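Local coordinates for protein allantoicase (Saccharomyces cerevisiae, PDB 1O59) that hydrolyses allantoate to (S)-ureidoglycolate and urea, a step of allantoin degradation that lets yeast use purines as a secondary nitrogen source, at residues I28-D36 against V213-K221; I38-V46 against A57-A65. All coordinates share one frame; numbering follows the deposited sequence.

Contact 1: residues I28-D36 against V213-K221; sequences IISKNKAVD and VCNGAVALK
The interface between the two beta-sandwich halves of allantoicase is built here, where Ile29 in the last turn of helix 21-31 meets Val218 and Leu220 of strand 218-222. Ile29 reaches across with CG2, which is anti to the backbone N. This methyl lies 3.6 Å from Leu220 CD2, the two side chains running antiparallel alongside each other. The same Ile29 CG2 sits 3.4 Å from Ala219 O. Leu220 CD2 also packs on the backbone of Ser30, 4.0 Å from its CA. Strand 218-222 is an outermost strand of its five-stranded antiparallel sheet. A classic beta bulge, Leu220 and Lys221 both facing Val261, breaks its pairing with strand 258-263. Val218 packs against Lys33 and Val35 with its two methyls. Its CG1 lies 4.1 Å from Lys33 CB, and its CG2 is 3.8 Å from Val35 CG1. Lys33, just past the helix, leaves helical angles with a positive phi (56°). Its chain bends at chi2 (-57°) and brings NZ to 4.2 Å from Leu220 CD1. That ammonium bonds Gln263 OE1 on the neighbouring strand and, weakly, Ser30 O of its own segment. Farther along, Val35 CG2 meets Val213 CG2 at 4.1 Å.

Contact 2: residues I38-V46 against A57-A65; sequences IGSKLGGQV and AENLIQPTA
Ala57 and Glu58, in a 3-10 turn, lie against Val46. Val46 CG1 points at Ala57 CB, while its CG2 lies 3.9 Å from Glu58 CA. Ile61 then inserts its side chain between Ile38, Ser40 and Gly44. With CG1 between the backbone N and carbonyl carbon (chi1 57°) and the chain extended beyond it, CD1 reaches 3.3 Å from Gly44 O. Its CG2 presses on Ile38 O. The turn it packs on is held by Gly39 O, which accepts from Leu42 N and Gly44 N on opposite faces of its plane. The backbone of Ile61 bonds as well: Ser40 N donates to Ile61 O at 3.0 Å, nearly straight at 173° but tilted from the carbonyl plane. Water 1 donates to the same oxygen and accepts from Lys41 N. Gln62 folds back, and its NE2 donates to Glu58 O at 3.0 Å, from above the carbonyl plane. With an alanine in place of Gln62, Glu58 O would probably lose this donor and a gap would open beside Ser40 CB, 3.9 Å from Gln62 NE2. Pro63 sets CD 3.3 Å from Ser40 OG, and its CB faces Lys41 CD. Lys41 NZ forms a salt bridge with Asp231 and a hydrogen bond with Asn232. This is loop-on-loop packing at the edge strand 45-49 of an antiparallel beta-sandwich.

In the fold
Both contacts are partly buried, but they hold different elements. Contact 1 joins residues far apart in sequence and brings the two halves of the chain together. Contact 2 closes a short excursion within the first half and is nested inside the loop that contact 1 closes. Contact 1 is almost wholly apolar between its segments, with branched side chains meeting. Contact 2 mixes a buried isoleucine with a backbone bond and bridging waters, and has an exposed margin at Glu58 and Pro63. The two touch through Leu42, whose CD2 packs 3.4 Å from Asp36 O and 3.9 Å from Val213 CG2. Lys41, too, reaches the second half, at Asp231 and Asn232.

Contact 1: residues I28-D36 against V213-K221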
# COMPACT_ATOMS: atom_id res chain seq x y z
N ILE A 28 -11.61 3.54 -0.62
CA ILE A 28 -10.53 2.55 -0.80
C ILE A 28 -10.17 1.88 0.53
O ILE A 28 -10.18 0.65 0.64
CB ILE A 28 -9.30 3.24 -1.47
CG1 ILE A 28 -9.66 3.67 -2.90
CG2 ILE A 28 -8.11 2.35 -1.47
CD1 ILE A 28 -10.21 2.52 -3.82
N ILE A 29 -9.93 2.70 1.53
CA ILE A 29 -9.37 2.24 2.79
C ILE A 29 -10.42 1.97 3.84
O ILE A 29 -10.51 0.86 4.33
CB ILE A 29 -8.37 3.28 3.29
CG1 ILE A 29 -7.23 3.42 2.29
CG2 ILE A 29 -7.81 2.86 4.63
CD1 ILE A 29 -6.44 4.72 2.45
N SER A 30 -11.20 2.97 4.22
CA SER A 30 -12.14 2.81 5.32
C SER A 30 -13.21 1.81 4.96
O SER A 30 -13.59 0.98 5.78
CB SER A 30 -12.83 4.14 5.73
OG SER A 30 -11.92 5.24 5.83
N LYS A 31 -13.73 1.89 3.73
CA LYS A 31 -14.84 1.00 3.35
C LYS A 31 -14.33 -0.34 2.86
O LYS A 31 -14.82 -1.38 3.27
CB LYS A 31 -15.73 1.64 2.30
CG LYS A 31 -16.54 2.81 2.83
CD LYS A 31 -17.68 3.18 1.88
CE LYS A 31 -17.95 4.68 1.92
NZ LYS A 31 -19.32 5.01 1.43
N ASN A 32 -13.34 -0.33 1.98
CA ASN A 32 -12.96 -1.56 1.32
C ASN A 32 -11.70 -2.18 1.92
O ASN A 32 -11.29 -3.24 1.47
CB ASN A 32 -12.82 -1.35 -0.20
CG ASN A 32 -14.15 -1.11 -0.90
OD1 ASN A 32 -14.86 -2.05 -1.28
ND2 ASN A 32 -14.50 0.15 -1.07
N LYS A 33 -11.11 -1.53 2.91
CA LYS A 33 -9.96 -2.07 3.65
C LYS A 33 -8.81 -2.43 2.71
O LYS A 33 -8.13 -3.45 2.90
CB LYS A 33 -10.38 -3.30 4.48
CG LYS A 33 -11.72 -3.16 5.25
CD LYS A 33 -11.78 -1.95 6.22
CE LYS A 33 -13.16 -1.85 6.93
NZ LYS A 33 -13.14 -0.95 8.11
N ALA A 34 -8.58 -1.60 1.70
CA ALA A 34 -7.67 -1.94 0.64
C ALA A 34 -6.32 -1.24 0.75
O ALA A 34 -6.20 -0.18 1.38
CB ALA A 34 -8.28 -1.62 -0.67
N VAL A 35 -5.34 -1.84 0.08
CA VAL A 35 -3.96 -1.36 0.01
C VAL A 35 -3.44 -1.52 -1.42
O VAL A 35 -4.04 -2.24 -2.22
CB VAL A 35 -3.05 -2.17 0.97
CG1 VAL A 35 -3.51 -2.01 2.43
CG2 VAL A 35 -3.01 -3.66 0.56
N ASP A 36 -2.33 -0.86 -1.73
CA ASP A 36 -1.65 -1.02 -3.03
C ASP A 36 -0.88 -2.35 -3.08
O ASP A 36 0.29 -2.47 -2.61
CB ASP A 36 -0.73 0.17 -3.30
CG ASP A 36 0.07 0.03 -4.57
OD1 ASP A 36 -0.37 -0.74 -5.47
OD2 ASP A 36 1.16 0.66 -4.75
N VAL A 213 0.42 -6.49 6.82
CA VAL A 213 -0.34 -6.15 5.66
C VAL A 213 -0.77 -7.38 4.85
O VAL A 213 -1.89 -7.41 4.31
CB VAL A 213 0.41 -5.09 4.75
CG1 VAL A 213 1.70 -5.62 4.14
CG2 VAL A 213 -0.55 -4.58 3.65
N CYS A 214 0.11 -8.38 4.79
CA CYS A 214 -0.19 -9.59 4.06
C CYS A 214 -1.20 -10.47 4.76
O CYS A 214 -1.64 -11.46 4.20
CB CYS A 214 1.06 -10.44 3.87
SG CYS A 214 2.39 -9.57 3.05
N ASN A 215 -1.54 -10.13 5.99
CA ASN A 215 -2.58 -10.84 6.69
C ASN A 215 -3.91 -10.09 6.72
O ASN A 215 -4.80 -10.45 7.45
CB ASN A 215 -2.10 -11.18 8.12
CG ASN A 215 -1.06 -12.28 8.13
OD1 ASN A 215 -1.04 -13.14 7.25
ND2 ASN A 215 -0.19 -12.27 9.15
N GLY A 216 -4.03 -9.05 5.90
CA GLY A 216 -5.27 -8.29 5.78
C GLY A 216 -5.36 -7.10 6.71
O GLY A 216 -6.43 -6.52 6.84
N ALA A 217 -4.28 -6.73 7.38
CA ALA A 217 -4.28 -5.55 8.24
C ALA A 217 -4.12 -4.31 7.37
O ALA A 217 -3.46 -4.34 6.34
CB ALA A 217 -3.17 -5.62 9.23
N VAL A 218 -4.74 -3.22 7.81
CA VAL A 218 -4.80 -1.97 7.06
C VAL A 218 -4.80 -0.76 8.03
O VAL A 218 -5.48 -0.76 9.05
CB VAL A 218 -6.02 -1.98 6.08
CG1 VAL A 218 -7.29 -1.88 6.81
CG2 VAL A 218 -5.95 -0.85 5.09
N ALA A 219 -3.97 0.24 7.72
CA ALA A 219 -3.90 1.47 8.50
C ALA A 219 -5.08 2.35 8.11
O ALA A 219 -5.26 2.69 6.94
CB ALA A 219 -2.58 2.18 8.25
N LEU A 220 -5.88 2.73 9.09
CA LEU A 220 -7.14 3.39 8.84
C LEU A 220 -7.14 4.90 9.02
O LEU A 220 -7.74 5.59 8.22
CB LEU A 220 -8.25 2.79 9.72
CG LEU A 220 -8.78 1.45 9.19
CD1 LEU A 220 -9.96 1.06 10.01
CD2 LEU A 220 -9.15 1.51 7.70
N LYS A 221 -6.55 5.38 10.10
CA LYS A 221 -6.68 6.78 10.52
C LYS A 221 -5.43 7.18 11.25
O LYS A 221 -4.79 6.36 11.88
CB LYS A 221 -7.91 7.00 11.41
CG LYS A 221 -9.20 7.15 10.61
CD LYS A 221 -10.22 8.17 11.18
CE LYS A 221 -11.28 8.56 10.07
NZ LYS A 221 -12.24 9.69 10.41

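Contact 2: residues I38-V46 against A57-A65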
# COMPACT_ATOMS: atom_id res chain seq x y z
N ILE A 38 0.32 -4.00 -5.52
CA ILE A 38 1.43 -4.09 -6.48
C ILE A 38 2.62 -3.20 -6.16
O ILE A 38 3.62 -3.24 -6.89
CB ILE A 38 0.97 -3.80 -7.93
CG1 ILE A 38 0.49 -2.35 -8.08
CG2 ILE A 38 -0.11 -4.79 -8.31
CD1 ILE A 38 -0.02 -2.00 -9.45
N GLY A 39 2.52 -2.39 -5.11
CA GLY A 39 3.63 -1.55 -4.67
C GLY A 39 4.85 -2.40 -4.35
O GLY A 39 4.72 -3.45 -3.72
N SER A 40 6.03 -1.94 -4.78
CA SER A 40 7.30 -2.59 -4.47
C SER A 40 7.61 -2.69 -2.98
O SER A 40 8.35 -3.58 -2.55
CB SER A 40 8.44 -1.85 -5.14
OG SER A 40 8.56 -0.56 -4.61
N LYS A 41 7.05 -1.77 -2.21
CA LYS A 41 7.28 -1.71 -0.77
C LYS A 41 6.60 -2.81 0.03
O LYS A 41 6.95 -2.98 1.20
CB LYS A 41 6.88 -0.35 -0.19
CG LYS A 41 5.38 -0.09 -0.09
CD LYS A 41 5.19 1.33 0.46
CE LYS A 41 3.78 1.65 0.83
NZ LYS A 41 3.74 3.07 1.31
N LEU A 42 5.64 -3.53 -0.57
CA LEU A 42 5.19 -4.77 0.04
C LEU A 42 5.52 -5.98 -0.83
O LEU A 42 5.04 -7.07 -0.61
CB LEU A 42 3.70 -4.74 0.45
CG LEU A 42 2.60 -4.36 -0.52
CD1 LEU A 42 2.45 -5.40 -1.65
CD2 LEU A 42 1.27 -4.15 0.21
N GLY A 43 6.40 -5.77 -1.79
CA GLY A 43 6.99 -6.87 -2.53
C GLY A 43 6.43 -7.08 -3.92
O GLY A 43 6.67 -8.14 -4.51
N GLY A 44 5.69 -6.10 -4.43
CA GLY A 44 5.26 -6.12 -5.81
C GLY A 44 6.44 -6.21 -6.77
O GLY A 44 7.48 -5.59 -6.53
N GLN A 45 6.27 -6.96 -7.86
CA GLN A 45 7.35 -7.24 -8.79
C GLN A 45 6.90 -7.18 -10.23
O GLN A 45 5.90 -7.80 -10.60
CB GLN A 45 7.88 -8.65 -8.58
CG GLN A 45 9.13 -8.75 -7.74
CD GLN A 45 9.19 -10.09 -7.00
OE1 GLN A 45 8.79 -11.14 -7.56
NE2 GLN A 45 9.64 -10.05 -5.74
N VAL A 46 7.69 -6.49 -11.04
CA VAL A 46 7.49 -6.54 -12.47
C VAL A 46 8.05 -7.85 -13.02
O VAL A 46 9.24 -8.12 -12.93
CB VAL A 46 8.11 -5.32 -13.19
CG1 VAL A 46 7.90 -5.44 -14.68
CG2 VAL A 46 7.46 -4.02 -12.68
N ALA A 57 9.74 0.07 -16.77
CA ALA A 57 8.49 -0.38 -16.18
C ALA A 57 8.53 -0.45 -14.67
O ALA A 57 7.56 -0.19 -13.99
CB ALA A 57 8.14 -1.75 -16.75
N GLU A 58 9.69 -0.77 -14.13
CA GLU A 58 9.87 -0.91 -12.68
C GLU A 58 9.55 0.36 -11.91
O GLU A 58 9.23 0.29 -10.70
CB GLU A 58 11.31 -1.30 -12.38
CG GLU A 58 11.41 -2.39 -11.35
CD GLU A 58 12.84 -2.65 -10.93
OE1 GLU A 58 13.74 -2.72 -11.85
OE2 GLU A 58 13.06 -2.80 -9.68
N ASN A 59 9.67 1.51 -12.58
CA ASN A 59 9.34 2.79 -11.94
C ASN A 59 7.89 2.89 -11.50
O ASN A 59 7.60 3.56 -10.52
CB ASN A 59 9.70 3.97 -12.84
CG ASN A 59 11.20 4.14 -13.04
OD1 ASN A 59 11.66 4.32 -14.17
ND2 ASN A 59 11.96 4.07 -11.97
N LEU A 60 7.00 2.20 -12.20
CA LEU A 60 5.54 2.31 -11.96
C LEU A 60 5.12 2.01 -10.55
O LEU A 60 4.14 2.59 -10.09
CB LEU A 60 4.78 1.35 -12.86
CG LEU A 60 4.87 1.56 -14.36
CD1 LEU A 60 4.29 0.37 -15.09
CD2 LEU A 60 4.13 2.81 -14.76
N ILE A 61 5.83 1.09 -9.88
CA ILE A 61 5.41 0.61 -8.55
C ILE A 61 6.25 1.11 -7.38
O ILE A 61 6.05 0.67 -6.22
CB ILE A 61 5.34 -0.93 -8.48
CG1 ILE A 61 6.67 -1.58 -8.84
CG2 ILE A 61 4.26 -1.47 -9.40
CD1 ILE A 61 6.68 -3.09 -8.56
N GLN A 62 7.17 2.05 -7.67
CA GLN A 62 8.03 2.59 -6.62
C GLN A 62 7.21 3.42 -5.62
O GLN A 62 6.26 4.10 -5.97
CB GLN A 62 9.21 3.41 -7.20
CG GLN A 62 10.14 2.57 -8.08
CD GLN A 62 10.68 1.30 -7.34
OE1 GLN A 62 11.30 1.42 -6.26
NE2 GLN A 62 10.41 0.11 -7.90
N PRO A 63 7.60 3.37 -4.36
CA PRO A 63 6.88 4.07 -3.29
C PRO A 63 6.90 5.60 -3.36
O PRO A 63 6.03 6.27 -2.79
CB PRO A 63 7.61 3.61 -2.03
CG PRO A 63 8.89 3.06 -2.48
CD PRO A 63 8.77 2.63 -3.86
N THR A 64 7.91 6.14 -4.03
CA THR A 64 8.14 7.57 -4.10
C THR A 64 7.14 8.24 -5.03
O THR A 64 6.54 7.60 -5.90
CB THR A 64 9.54 7.82 -4.66
OG1 THR A 64 9.73 6.98 -5.80
CG2 THR A 64 10.61 7.31 -3.73
N ALA A 65 6.96 9.53 -4.86
CA ALA A 65 6.20 10.30 -5.84
C ALA A 65 7.18 10.59 -6.94
O ALA A 65 8.38 10.71 -6.66
CB ALA A 65 5.63 11.59 -5.23
O HOH W 1 5.63 0.87 -3.35
O HOH W 2 3.73 4.93 -1.62